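Virulence factor (Pectobacterium carotovorum, PDB 2W3Y) is an S-palmitoylated, lipid-vesicle-binding virulence factor of a bacterium that infects Drosophila. Local coordinates at residues Gln163-Leu169 with Tyr194-Gln200; Phe186-Arg190 with Lys273-Tyr277; Val10-Gln15 with Phe246-Tyr250. The contacts are given in a common frame with arbitrary orientation. Numbering follows the deposited sequence.

From the N terminus, helix 9-18 comes first; contact 3 sets its residues 10-15 beside residues 246-250 of helix 237-250, closing a loop of 230 intervening residues. Contact 1 is nested inside that loop: residues 163-169 and 194-200 lie at the open end of the hairpin formed by strands 166-179 and 185-198. Contact 2 starts within this hairpin, at residues 186-190, and is completed by residues 273-277 at the C-terminal end of the model, so it crosses both others. Contacts 1 and 2 thus share strand 185-198, with centres about 28 Å apart. Contact 3 joins two helices elsewhere, its nearest atoms about 12 Å from contact 2 and 14 Å from contact 1.

Contact 1 (Gln163-Leu169 with Tyr194-Gln200); sequences QANYNYL and YGTHFKQ. With PLM (palmitic acid), chain C.
Strands 166-169 and 194-198 run antiparallel, 150° between their directions and 4.4 Å apart at closest approach, as neighbours in a mixed sheet. At Tyr194 the carbonyl O receives a CA-H...O contact from Leu169 CA (3.3 Å), while the ring, chi1 m, meets the terminal carbon of the bound palmitic acid, Tyr194 CD2 to PLM CF 3.8 Å. Gly195 faces Leu169 in a non-hydrogen-bonded pair, CA to CA 4.4 Å. Thr196 and Tyr168 form a hydrogen-bonded pair: Thr196 N to Tyr168 O 2.8 Å, Tyr168 N to Thr196 O 3.0 Å. Opposite Asn167 comes His197 (CA to CA 4.2 Å, non-hydrogen-bonded), its side chain on the Asn167 and Leu169 face. Phe198 pairs with Tyr166, Phe198 N to Tyr166 O 2.9 Å and Tyr166 N to Phe198 O 3.0 Å. With chi1 m its ring leans toward Tyr168 (chi1 t), Phe198 CE2 3.4 Å from Tyr168 CD2, ring planes at an oblique 52°; Phe198 CZ is 3.8 Å from PLM C6. At Lys199 the strand has ended, and Asn165 OD1 sits 3.5 Å from Lys199 CA. Beyond it, a water takes over, accepting from Gln200 N (2.7 Å) and donating to Gln163 O (2.9 Å) and Asn165 OD1 (2.7 Å). This is the open end of a beta hairpin. The chemistry implies two differing faces: Tyr168 and Phe198 offer hydrocarbon surface to the acyl chain, consistent with a lipid-binding protein, whereas the other face is polar at Asn167 and His197 and turns apolar at buried Leu169.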
loop_
_atom_site.group_PDB
_atom_site.type_symbol
_atom_site.label_atom_id
_atom_site.label_comp_id
_atom_site.label_asym_id
_atom_site.label_seq_id
_atom_site.Cartn_x
_atom_site.Cartn_y
_atom_site.Cartn_z
ATOM N N GLN A 163 -11.414 10.548 -21.893
ATOM C CA GLN A 163 -12.548 10.864 -21.020
ATOM C C GLN A 163 -12.887 9.732 -20.051
ATOM O O GLN A 163 -13.726 9.894 -19.162
ATOM C CB GLN A 163 -13.789 11.194 -21.861
ATOM C CG GLN A 163 -13.666 12.465 -22.660
ATOM C CD GLN A 163 -13.477 13.684 -21.784
ATOM O OE1 GLN A 163 -12.480 14.395 -21.898
ATOM N NE2 GLN A 163 -14.426 13.922 -20.893
ATOM N N ALA A 164 -12.254 8.583 -20.234
ATOM C CA ALA A 164 -12.564 7.405 -19.449
ATOM C C ALA A 164 -12.186 7.570 -17.967
ATOM O O ALA A 164 -11.378 8.451 -17.616
ATOM C CB ALA A 164 -11.872 6.190 -20.046
ATOM N N ASN A 165 -12.794 6.757 -17.103
ATOM C CA ASN A 165 -12.374 6.705 -15.697
ATOM C C ASN A 165 -10.935 6.211 -15.654
ATOM O O ASN A 165 -10.538 5.399 -16.499
ATOM C CB ASN A 165 -13.267 5.776 -14.870
ATOM C CG ASN A 165 -14.706 6.307 -14.689
ATOM O OD1 ASN A 165 -15.012 7.500 -14.899
ATOM N ND2 ASN A 165 -15.581 5.412 -14.242
ATOM N N TYR A 166 -10.160 6.705 -14.691
ATOM C CA TYR A 166 -8.746 6.339 -14.556
ATOM C C TYR A 166 -8.540 5.561 -13.232
ATOM O O TYR A 166 -8.686 6.109 -12.128
ATOM C CB TYR A 166 -7.858 7.596 -14.617
ATOM C CG TYR A 166 -6.365 7.318 -14.645
ATOM C CD1 TYR A 166 -5.695 7.072 -15.862
ATOM C CD2 TYR A 166 -5.621 7.274 -13.450
ATOM C CE1 TYR A 166 -4.317 6.807 -15.876
ATOM C CE2 TYR A 166 -4.258 7.029 -13.465
ATOM C CZ TYR A 166 -3.616 6.792 -14.663
ATOM O OH TYR A 166 -2.260 6.535 -14.641
ATOM N N ASN A 167 -8.234 4.274 -13.354
ATOM C CA ASN A 167 -8.067 3.398 -12.180
ATOM C C ASN A 167 -6.831 3.734 -11.344
ATOM O O ASN A 167 -5.760 3.985 -11.899
ATOM C CB ASN A 167 -8.023 1.925 -12.594
ATOM C CG ASN A 167 -9.370 1.423 -13.123
ATOM O OD1 ASN A 167 -10.416 1.715 -12.557
ATOM N ND2 ASN A 167 -9.335 0.671 -14.214
ATOM N N TYR A 168 -6.993 3.706 -10.023
ATOM C CA TYR A 168 -5.989 4.231 -9.087
ATOM C C TYR A 168 -5.965 3.395 -7.812
ATOM O O TYR A 168 -6.952 3.354 -7.061
ATOM C CB TYR A 168 -6.278 5.703 -8.779
ATOM C CG TYR A 168 -5.256 6.450 -7.918
ATOM C CD1 TYR A 168 -3.894 6.496 -8.265
ATOM C CD2 TYR A 168 -5.674 7.158 -6.790
ATOM C CE1 TYR A 168 -2.962 7.212 -7.466
ATOM C CE2 TYR A 168 -4.769 7.885 -6.004
ATOM C CZ TYR A 168 -3.410 7.901 -6.345
ATOM O OH TYR A 168 -2.526 8.636 -5.564
ATOM N N LEU A 169 -4.834 2.722 -7.589
ATOM C CA LEU A 169 -4.657 1.779 -6.482
ATOM C C LEU A 169 -3.485 2.205 -5.577
ATOM O O LEU A 169 -2.498 2.752 -6.061
ATOM C CB LEU A 169 -4.413 0.349 -7.023
ATOM C CG LEU A 169 -5.420 -0.337 -7.974
ATOM C CD1 LEU A 169 -5.225 0.079 -9.434
ATOM C CD2 LEU A 169 -5.337 -1.872 -7.882
ATOM N N TYR A 194 -5.754 -0.903 -1.577
ATOM C CA TYR A 194 -6.952 -0.059 -1.695
ATOM C C TYR A 194 -7.116 0.280 -3.151
ATOM O O TYR A 194 -6.118 0.439 -3.867
ATOM C CB TYR A 194 -6.805 1.238 -0.897
ATOM C CG TYR A 194 -7.052 1.124 0.594
ATOM C CD1 TYR A 194 -6.897 -0.087 1.283
ATOM C CD2 TYR A 194 -7.390 2.249 1.326
ATOM C CE1 TYR A 194 -7.117 -0.162 2.650
ATOM C CE2 TYR A 194 -7.607 2.183 2.688
ATOM C CZ TYR A 194 -7.472 0.980 3.345
ATOM O OH TYR A 194 -7.704 0.954 4.709
ATOM N N GLY A 195 -8.367 0.387 -3.598
ATOM C CA GLY A 195 -8.630 0.651 -5.007
ATOM C C GLY A 195 -9.756 1.643 -5.217
ATOM O O GLY A 195 -10.821 1.521 -4.606
ATOM N N THR A 196 -9.497 2.635 -6.058
ATOM C CA THR A 196 -10.525 3.607 -6.466
ATOM C C THR A 196 -10.310 3.974 -7.943
ATOM O O THR A 196 -9.628 3.245 -8.681
ATOM C CB THR A 196 -10.598 4.843 -5.470
ATOM O OG1 THR A 196 -11.818 5.597 -5.650
ATOM C CG2 THR A 196 -9.357 5.772 -5.573
ATOM N N HIS A 197 -10.927 5.064 -8.387
ATOM C CA HIS A 197 -10.728 5.587 -9.729
ATOM C C HIS A 197 -11.023 7.086 -9.690
ATOM O O HIS A 197 -11.642 7.566 -8.730
ATOM C CB HIS A 197 -11.636 4.883 -10.764
ATOM C CG HIS A 197 -13.097 4.967 -10.433
ATOM N ND1 HIS A 197 -13.928 5.928 -10.967
ATOM C CD2 HIS A 197 -13.859 4.249 -9.577
ATOM C CE1 HIS A 197 -15.146 5.775 -10.484
ATOM N NE2 HIS A 197 -15.130 4.763 -9.638
ATOM N N PHE A 198 -10.565 7.806 -10.716
ATOM C CA PHE A 198 -10.920 9.203 -10.911
ATOM C C PHE A 198 -11.903 9.259 -12.073
ATOM O O PHE A 198 -11.574 8.840 -13.174
ATOM C CB PHE A 198 -9.703 10.056 -11.300
ATOM C CG PHE A 198 -8.703 10.272 -10.204
ATOM C CD1 PHE A 198 -8.684 11.479 -9.489
ATOM C CD2 PHE A 198 -7.735 9.302 -9.917
ATOM C CE1 PHE A 198 -7.737 11.714 -8.479
ATOM C CE2 PHE A 198 -6.767 9.528 -8.910
ATOM C CZ PHE A 198 -6.778 10.735 -8.182
ATOM N N LYS A 199 -13.091 9.790 -11.817
ATOM C CA LYS A 199 -14.054 10.148 -12.864
ATOM C C LYS A 199 -13.585 11.437 -13.561
ATOM O O LYS A 199 -12.793 12.197 -13.001
ATOM C CB LYS A 199 -15.445 10.384 -12.242
ATOM C CG LYS A 199 -16.032 9.204 -11.478
ATOM C CD LYS A 199 -17.538 9.415 -11.235
ATOM C CE LYS A 199 -17.993 8.836 -9.918
ATOM N NZ LYS A 199 -17.665 7.396 -9.775
ATOM N N GLN A 200 -14.074 11.693 -14.776
ATOM C CA GLN A 200 -13.623 12.875 -15.528
ATOM C C GLN A 200 -13.600 14.164 -14.688
ATOM O O GLN A 200 -12.608 14.884 -14.688
ATOM C CB GLN A 200 -14.464 13.095 -16.803
ATOM C CG GLN A 200 -13.941 14.250 -17.674
ATOM C CD GLN A 200 -12.495 14.043 -18.096
ATOM O OE1 GLN A 200 -12.119 12.953 -18.519
ATOM N NE2 GLN A 200 -11.678 15.084 -17.974
HETATM C C1 PLM C . -1.493 16.693 -5.639
HETATM O O2 PLM C . -1.372 17.619 -6.484
HETATM C C2 PLM C . -2.620 15.675 -5.770
HETATM C C3 PLM C . -2.142 14.283 -6.173
HETATM C C4 PLM C . -3.287 13.280 -6.340
HETATM C C5 PLM C . -3.823 12.762 -5.006
HETATM C C6 PLM C . -5.271 12.282 -5.101
HETATM C C7 PLM C . -5.641 11.397 -3.912
HETATM C C8 PLM C . -7.135 11.428 -3.574
HETATM C C9 PLM C . -7.776 10.098 -3.969
HETATM C CA PLM C . -8.240 9.253 -2.789
HETATM C CB PLM C . -7.424 7.972 -2.660
HETATM C CC PLM C . -7.454 7.470 -1.225
HETATM C CD PLM C . -6.094 6.959 -0.770
HETATM C CE PLM C . -6.199 5.499 -0.360
HETATM C CF PLM C . -5.024 5.072 0.508
HETATM O O HOH W 1 -14.672 9.722 -16.477
#

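Contact 2 (Phe186-Arg190 with Lys273-Tyr277); sequences FYKPR and KNYVY
Residues 186-190 are extended strand within the sheet, so Phe186, Lys188 and Arg190 all point their CA-to-CB bonds toward the non-regular tail 273-277, while Tyr187 and Pro189 serve the other side. The backbones stay apart, Lys188 CA to Tyr277 CA being 8.7 Å; side chains fill the gap. Phe186 (chi1 p) comes first, its CZ 3.6 Å from Tyr277 CD2, the two rings meeting rim to rim at 72°; its CE1 is 3.6 Å from Tyr275 OH. Lys188 stretches out with chi1 and chi2 t, then bends, bringing CE within 3.4 Å of Tyr275 OH and 3.7 Å of Val276 O. Arg190 (chi1 m) lays one guanidinium face against the edge of the Tyr275 ring, NH2 to CE1 3.8 Å. Asp176 on the adjacent strand binds both groups, by a salt bridge to Arg190 and a hydrogen bond with Tyr275 OH. The arrangement is that of a C-terminal tail laid across one face of a beta sheet, with Tyr275 (chi1 t) inserted among alternate residues of one strand.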
loop_
_atom_site.group_PDB
_atom_site.type_symbol
_atom_site.label_atom_id
_atom_site.label_comp_id
_atom_site.label_asym_id
_atom_site.label_seq_id
_atom_site.Cartn_x
_atom_site.Cartn_y
_atom_site.Cartn_z
ATOM N N PHE A 186 3.439 -0.567 21.049
ATOM C CA PHE A 186 3.411 -1.790 20.277
ATOM C C PHE A 186 3.784 -1.521 18.812
ATOM O O PHE A 186 3.671 -0.382 18.314
ATOM C CB PHE A 186 2.038 -2.479 20.377
ATOM C CG PHE A 186 0.901 -1.644 19.849
ATOM C CD1 PHE A 186 0.618 -1.609 18.483
ATOM C CD2 PHE A 186 0.125 -0.873 20.713
ATOM C CE1 PHE A 186 -0.422 -0.839 17.993
ATOM C CE2 PHE A 186 -0.927 -0.091 20.229
ATOM C CZ PHE A 186 -1.191 -0.075 18.858
ATOM N N TYR A 187 4.239 -2.572 18.141
ATOM C CA TYR A 187 4.450 -2.539 16.700
ATOM C C TYR A 187 3.387 -3.383 15.979
ATOM O O TYR A 187 3.271 -4.595 16.213
ATOM C CB TYR A 187 5.896 -2.948 16.356
ATOM C CG TYR A 187 6.179 -3.157 14.887
ATOM C CD1 TYR A 187 5.825 -2.194 13.928
ATOM C CD2 TYR A 187 6.810 -4.325 14.453
ATOM C CE1 TYR A 187 6.094 -2.403 12.575
ATOM C CE2 TYR A 187 7.084 -4.538 13.117
ATOM C CZ TYR A 187 6.726 -3.579 12.179
ATOM O OH TYR A 187 7.003 -3.796 10.845
ATOM N N LYS A 188 2.584 -2.721 15.131
ATOM C CA LYS A 188 1.627 -3.414 14.268
ATOM C C LYS A 188 1.975 -3.195 12.791
ATOM O O LYS A 188 1.837 -2.079 12.284
ATOM C CB LYS A 188 0.187 -2.950 14.560
ATOM C CG LYS A 188 -0.906 -3.744 13.825
ATOM C CD LYS A 188 -2.286 -3.059 13.897
ATOM C CE LYS A 188 -2.855 -3.031 15.317
ATOM N NZ LYS A 188 -2.998 -4.396 15.927
ATOM N N PRO A 189 2.489 -4.241 12.107
ATOM C CA PRO A 189 2.665 -4.120 10.663
ATOM C C PRO A 189 1.435 -4.577 9.865
ATOM O O PRO A 189 0.959 -5.703 10.056
ATOM C CB PRO A 189 3.859 -5.027 10.378
ATOM C CG PRO A 189 3.818 -6.085 11.462
ATOM C CD PRO A 189 3.007 -5.529 12.624
ATOM N N ARG A 190 0.939 -3.711 8.977
ATOM C CA ARG A 190 -0.238 -4.046 8.126
ATOM C C ARG A 190 0.077 -4.019 6.621
ATOM O O ARG A 190 0.814 -3.131 6.154
ATOM C CB ARG A 190 -1.390 -3.071 8.395
ATOM C CG ARG A 190 -2.001 -3.124 9.785
ATOM C CD ARG A 190 -3.072 -2.013 9.962
ATOM N NE ARG A 190 -2.501 -0.695 10.314
ATOM C CZ ARG A 190 -3.089 0.485 10.073
ATOM N NH1 ARG A 190 -4.279 0.531 9.475
ATOM N NH2 ARG A 190 -2.492 1.631 10.425
ATOM N N LYS A 273 -10.124 7.835 15.739
ATOM C CA LYS A 273 -11.216 7.056 16.315
ATOM C C LYS A 273 -11.641 5.839 15.467
ATOM O O LYS A 273 -12.458 5.060 15.915
ATOM C CB LYS A 273 -12.424 7.965 16.592
ATOM C CG LYS A 273 -13.184 8.349 15.323
ATOM C CD LYS A 273 -14.312 9.318 15.623
ATOM C CE LYS A 273 -14.916 9.844 14.342
ATOM N NZ LYS A 273 -15.554 11.185 14.560
ATOM N N ASN A 274 -11.112 5.682 14.254
ATOM C CA ASN A 274 -11.425 4.513 13.436
ATOM C C ASN A 274 -10.374 3.421 13.552
ATOM O O ASN A 274 -10.524 2.353 12.971
ATOM C CB ASN A 274 -11.587 4.883 11.962
ATOM C CG ASN A 274 -12.610 5.990 11.730
ATOM O OD1 ASN A 274 -12.440 6.820 10.827
ATOM N ND2 ASN A 274 -13.660 6.014 12.534
ATOM N N TYR A 275 -9.300 3.706 14.284
ATOM C CA TYR A 275 -8.185 2.777 14.412
ATOM C C TYR A 275 -8.606 1.586 15.260
ATOM O O TYR A 275 -9.248 1.744 16.307
ATOM C CB TYR A 275 -6.958 3.488 15.015
ATOM C CG TYR A 275 -5.703 2.645 15.043
ATOM C CD1 TYR A 275 -4.815 2.655 13.977
ATOM C CD2 TYR A 275 -5.413 1.830 16.146
ATOM C CE1 TYR A 275 -3.657 1.867 13.994
ATOM C CE2 TYR A 275 -4.262 1.037 16.179
ATOM C CZ TYR A 275 -3.387 1.070 15.108
ATOM O OH TYR A 275 -2.250 0.285 15.135
ATOM N N VAL A 276 -8.262 0.395 14.791
ATOM C CA VAL A 276 -8.565 -0.849 15.507
ATOM C C VAL A 276 -7.289 -1.427 16.118
ATOM O O VAL A 276 -6.393 -1.865 15.391
ATOM C CB VAL A 276 -9.191 -1.922 14.579
ATOM C CG1 VAL A 276 -9.496 -3.212 15.377
ATOM C CG2 VAL A 276 -10.453 -1.405 13.890
ATOM N N TYR A 277 -7.224 -1.430 17.449
ATOM C CA TYR A 277 -6.056 -1.956 18.174
ATOM C C TYR A 277 -5.946 -3.477 18.071
ATOM O O TYR A 277 -6.942 -4.171 17.804
ATOM C CB TYR A 277 -6.080 -1.518 19.650
ATOM C CG TYR A 277 -5.832 -0.034 19.864
ATOM C CD1 TYR A 277 -6.879 0.878 19.795
ATOM C CD2 TYR A 277 -4.554 0.450 20.142
ATOM C CE1 TYR A 277 -6.670 2.235 19.986
ATOM C CE2 TYR A 277 -4.325 1.816 20.337
ATOM C CZ TYR A 277 -5.396 2.698 20.257
ATOM O OH TYR A 277 -5.208 4.040 20.441
#

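Contact 3 (Val10-Gln15 with Phe246-Tyr250); sequences VDLYFQ and FLDKY
Most unusual is that two helical segments lying almost exactly parallel, 4° apart in direction, keep their axes as far as 11.3 Å from each other and bridge the gap with long side chains. The CA pairs Asp11-Phe246 (6.9 Å) and Phe14-Tyr250 (7.5 Å) set the register. Between the helices, Phe14, Phe246 and Tyr250 form an aromatic cluster. Phe246, chi1 t, turns its edge to the face of Phe14 (centroids 5.2 Å, planes 78°), with Val10 CG1 4.1 Å from Phe246 CE1. Phe14, chi1 m, in turn presents its edge to the face of Tyr250 (centroids 5.6 Å, planes 52°), and its CB sits 3.6 Å over the centroid of that ring in a CH-pi contact. Alongside runs a polar seam. Asp11, chi1 t, accepts at OD1 a hydrogen bond from Tyr250 OH (2.6 Å) and a salt bridge from Lys249 NZ (2.8 Å); the fully extended Lys249 also donates from NZ to Gln15 OE1 (2.5 Å). Helix 57-81 also packs on Phe14 and Phe246. The chemistry implies an amphipathic join: edge-to-face aromatics fill the buried side, while a single carboxylate oxygen ties both donors of the second helix at the more exposed margin.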
loop_
_atom_site.group_PDB
_atom_site.type_symbol
_atom_site.label_atom_id
_atom_site.label_comp_id
_atom_site.label_asym_id
_atom_site.label_seq_id
_atom_site.Cartn_x
_atom_site.Cartn_y
_atom_site.Cartn_z
ATOM N N VAL A 10 -1.265 -21.751 -0.599
ATOM C CA VAL A 10 -0.797 -20.476 -1.144
ATOM C C VAL A 10 0.336 -20.698 -2.148
ATOM O O VAL A 10 0.320 -20.114 -3.239
ATOM C CB VAL A 10 -0.314 -19.526 -0.043
ATOM C CG1 VAL A 10 -0.486 -18.082 -0.481
ATOM C CG2 VAL A 10 -1.079 -19.785 1.219
ATOM N N ASP A 11 1.308 -21.541 -1.780
ATOM C CA ASP A 11 2.382 -21.948 -2.702
ATOM C C ASP A 11 1.852 -22.499 -4.035
ATOM O O ASP A 11 2.332 -22.107 -5.108
ATOM C CB ASP A 11 3.352 -22.939 -2.034
ATOM C CG ASP A 11 4.381 -23.529 -3.021
ATOM O OD1 ASP A 11 5.065 -22.768 -3.745
ATOM O OD2 ASP A 11 4.500 -24.775 -3.078
ATOM N N LEU A 12 0.852 -23.378 -3.970
ATOM C CA LEU A 12 0.250 -23.959 -5.175
ATOM C C LEU A 12 -0.464 -22.915 -6.039
ATOM O O LEU A 12 -0.399 -22.967 -7.268
ATOM C CB LEU A 12 -0.727 -25.083 -4.803
ATOM C CG LEU A 12 -0.209 -26.265 -3.971
ATOM C CD1 LEU A 12 -1.346 -27.211 -3.585
ATOM C CD2 LEU A 12 0.912 -27.010 -4.696
ATOM N N TYR A 13 -1.147 -21.975 -5.382
ATOM C CA TYR A 13 -1.848 -20.881 -6.061
ATOM C C TYR A 13 -0.871 -20.050 -6.895
ATOM O O TYR A 13 -1.111 -19.762 -8.079
ATOM C CB TYR A 13 -2.594 -19.998 -5.037
ATOM C CG TYR A 13 -3.335 -18.851 -5.689
ATOM C CD1 TYR A 13 -4.589 -19.051 -6.277
ATOM C CD2 TYR A 13 -2.769 -17.566 -5.741
ATOM C CE1 TYR A 13 -5.268 -18.007 -6.904
ATOM C CE2 TYR A 13 -3.441 -16.518 -6.354
ATOM C CZ TYR A 13 -4.688 -16.745 -6.930
ATOM O OH TYR A 13 -5.354 -15.709 -7.539
ATOM N N PHE A 14 0.243 -19.694 -6.268
ATOM C CA PHE A 14 1.287 -18.904 -6.908
ATOM C C PHE A 14 2.091 -19.702 -7.937
ATOM O O PHE A 14 2.455 -19.158 -8.985
ATOM C CB PHE A 14 2.183 -18.260 -5.843
ATOM C CG PHE A 14 1.613 -16.982 -5.281
ATOM C CD1 PHE A 14 0.538 -17.006 -4.388
ATOM C CD2 PHE A 14 2.137 -15.745 -5.668
ATOM C CE1 PHE A 14 -0.021 -15.813 -3.890
ATOM C CE2 PHE A 14 1.604 -14.557 -5.166
ATOM C CZ PHE A 14 0.524 -14.585 -4.274
ATOM N N GLN A 15 2.332 -20.990 -7.660
ATOM C CA GLN A 15 2.999 -21.879 -8.626
ATOM C C GLN A 15 2.223 -21.908 -9.941
ATOM O O GLN A 15 2.810 -21.858 -11.021
ATOM C CB GLN A 15 3.200 -23.309 -8.056
ATOM C CG GLN A 15 4.048 -24.255 -8.939
ATOM C CD GLN A 15 5.575 -24.162 -8.693
ATOM O OE1 GLN A 15 6.070 -24.561 -7.648
ATOM N NE2 GLN A 15 6.306 -23.662 -9.673
ATOM N N PHE A 246 8.752 -18.852 0.767
ATOM C CA PHE A 246 7.707 -18.355 -0.129
ATOM C C PHE A 246 8.144 -17.035 -0.778
ATOM O O PHE A 246 8.066 -16.874 -2.000
ATOM C CB PHE A 246 6.406 -18.172 0.654
ATOM C CG PHE A 246 5.300 -17.541 -0.144
ATOM C CD1 PHE A 246 4.446 -18.325 -0.914
ATOM C CD2 PHE A 246 5.101 -16.158 -0.106
ATOM C CE1 PHE A 246 3.421 -17.757 -1.661
ATOM C CE2 PHE A 246 4.074 -15.577 -0.851
ATOM C CZ PHE A 246 3.241 -16.380 -1.637
ATOM N N LEU A 247 8.597 -16.100 0.049
ATOM C CA LEU A 247 9.090 -14.807 -0.443
ATOM C C LEU A 247 10.270 -14.945 -1.429
ATOM O O LEU A 247 10.313 -14.262 -2.454
ATOM C CB LEU A 247 9.434 -13.871 0.723
ATOM C CG LEU A 247 8.287 -13.340 1.600
ATOM C CD1 LEU A 247 8.830 -12.314 2.553
ATOM C CD2 LEU A 247 7.135 -12.735 0.776
ATOM N N ASP A 248 11.195 -15.859 -1.129
ATOM C CA ASP A 248 12.314 -16.172 -2.024
ATOM C C ASP A 248 11.878 -16.761 -3.376
ATOM O O ASP A 248 12.425 -16.407 -4.419
ATOM C CB ASP A 248 13.330 -17.091 -1.307
ATOM C CG ASP A 248 14.253 -16.325 -0.371
ATOM O OD1 ASP A 248 14.314 -15.074 -0.479
ATOM O OD2 ASP A 248 14.938 -16.962 0.469
ATOM N N LYS A 249 10.870 -17.626 -3.358
ATOM C CA LYS A 249 10.404 -18.296 -4.570
ATOM C C LYS A 249 9.639 -17.384 -5.559
ATOM O O LYS A 249 9.756 -17.528 -6.783
ATOM C CB LYS A 249 9.546 -19.514 -4.183
ATOM C CG LYS A 249 9.251 -20.476 -5.334
ATOM C CD LYS A 249 8.580 -21.767 -4.845
ATOM C CE LYS A 249 7.968 -22.560 -5.995
ATOM N NZ LYS A 249 7.067 -23.669 -5.502
ATOM N N TYR A 250 8.862 -16.448 -5.024
ATOM C CA TYR A 250 7.936 -15.679 -5.846
ATOM C C TYR A 250 8.280 -14.194 -5.905
ATOM O O TYR A 250 7.450 -13.370 -6.320
ATOM C CB TYR A 250 6.507 -15.917 -5.361
ATOM C CG TYR A 250 6.082 -17.378 -5.498
ATOM C CD1 TYR A 250 5.909 -17.950 -6.761
ATOM C CD2 TYR A 250 5.872 -18.179 -4.376
ATOM C CE1 TYR A 250 5.532 -19.281 -6.910
ATOM C CE2 TYR A 250 5.490 -19.526 -4.512
ATOM C CZ TYR A 250 5.327 -20.062 -5.781
ATOM O OH TYR A 250 4.950 -21.373 -5.952
#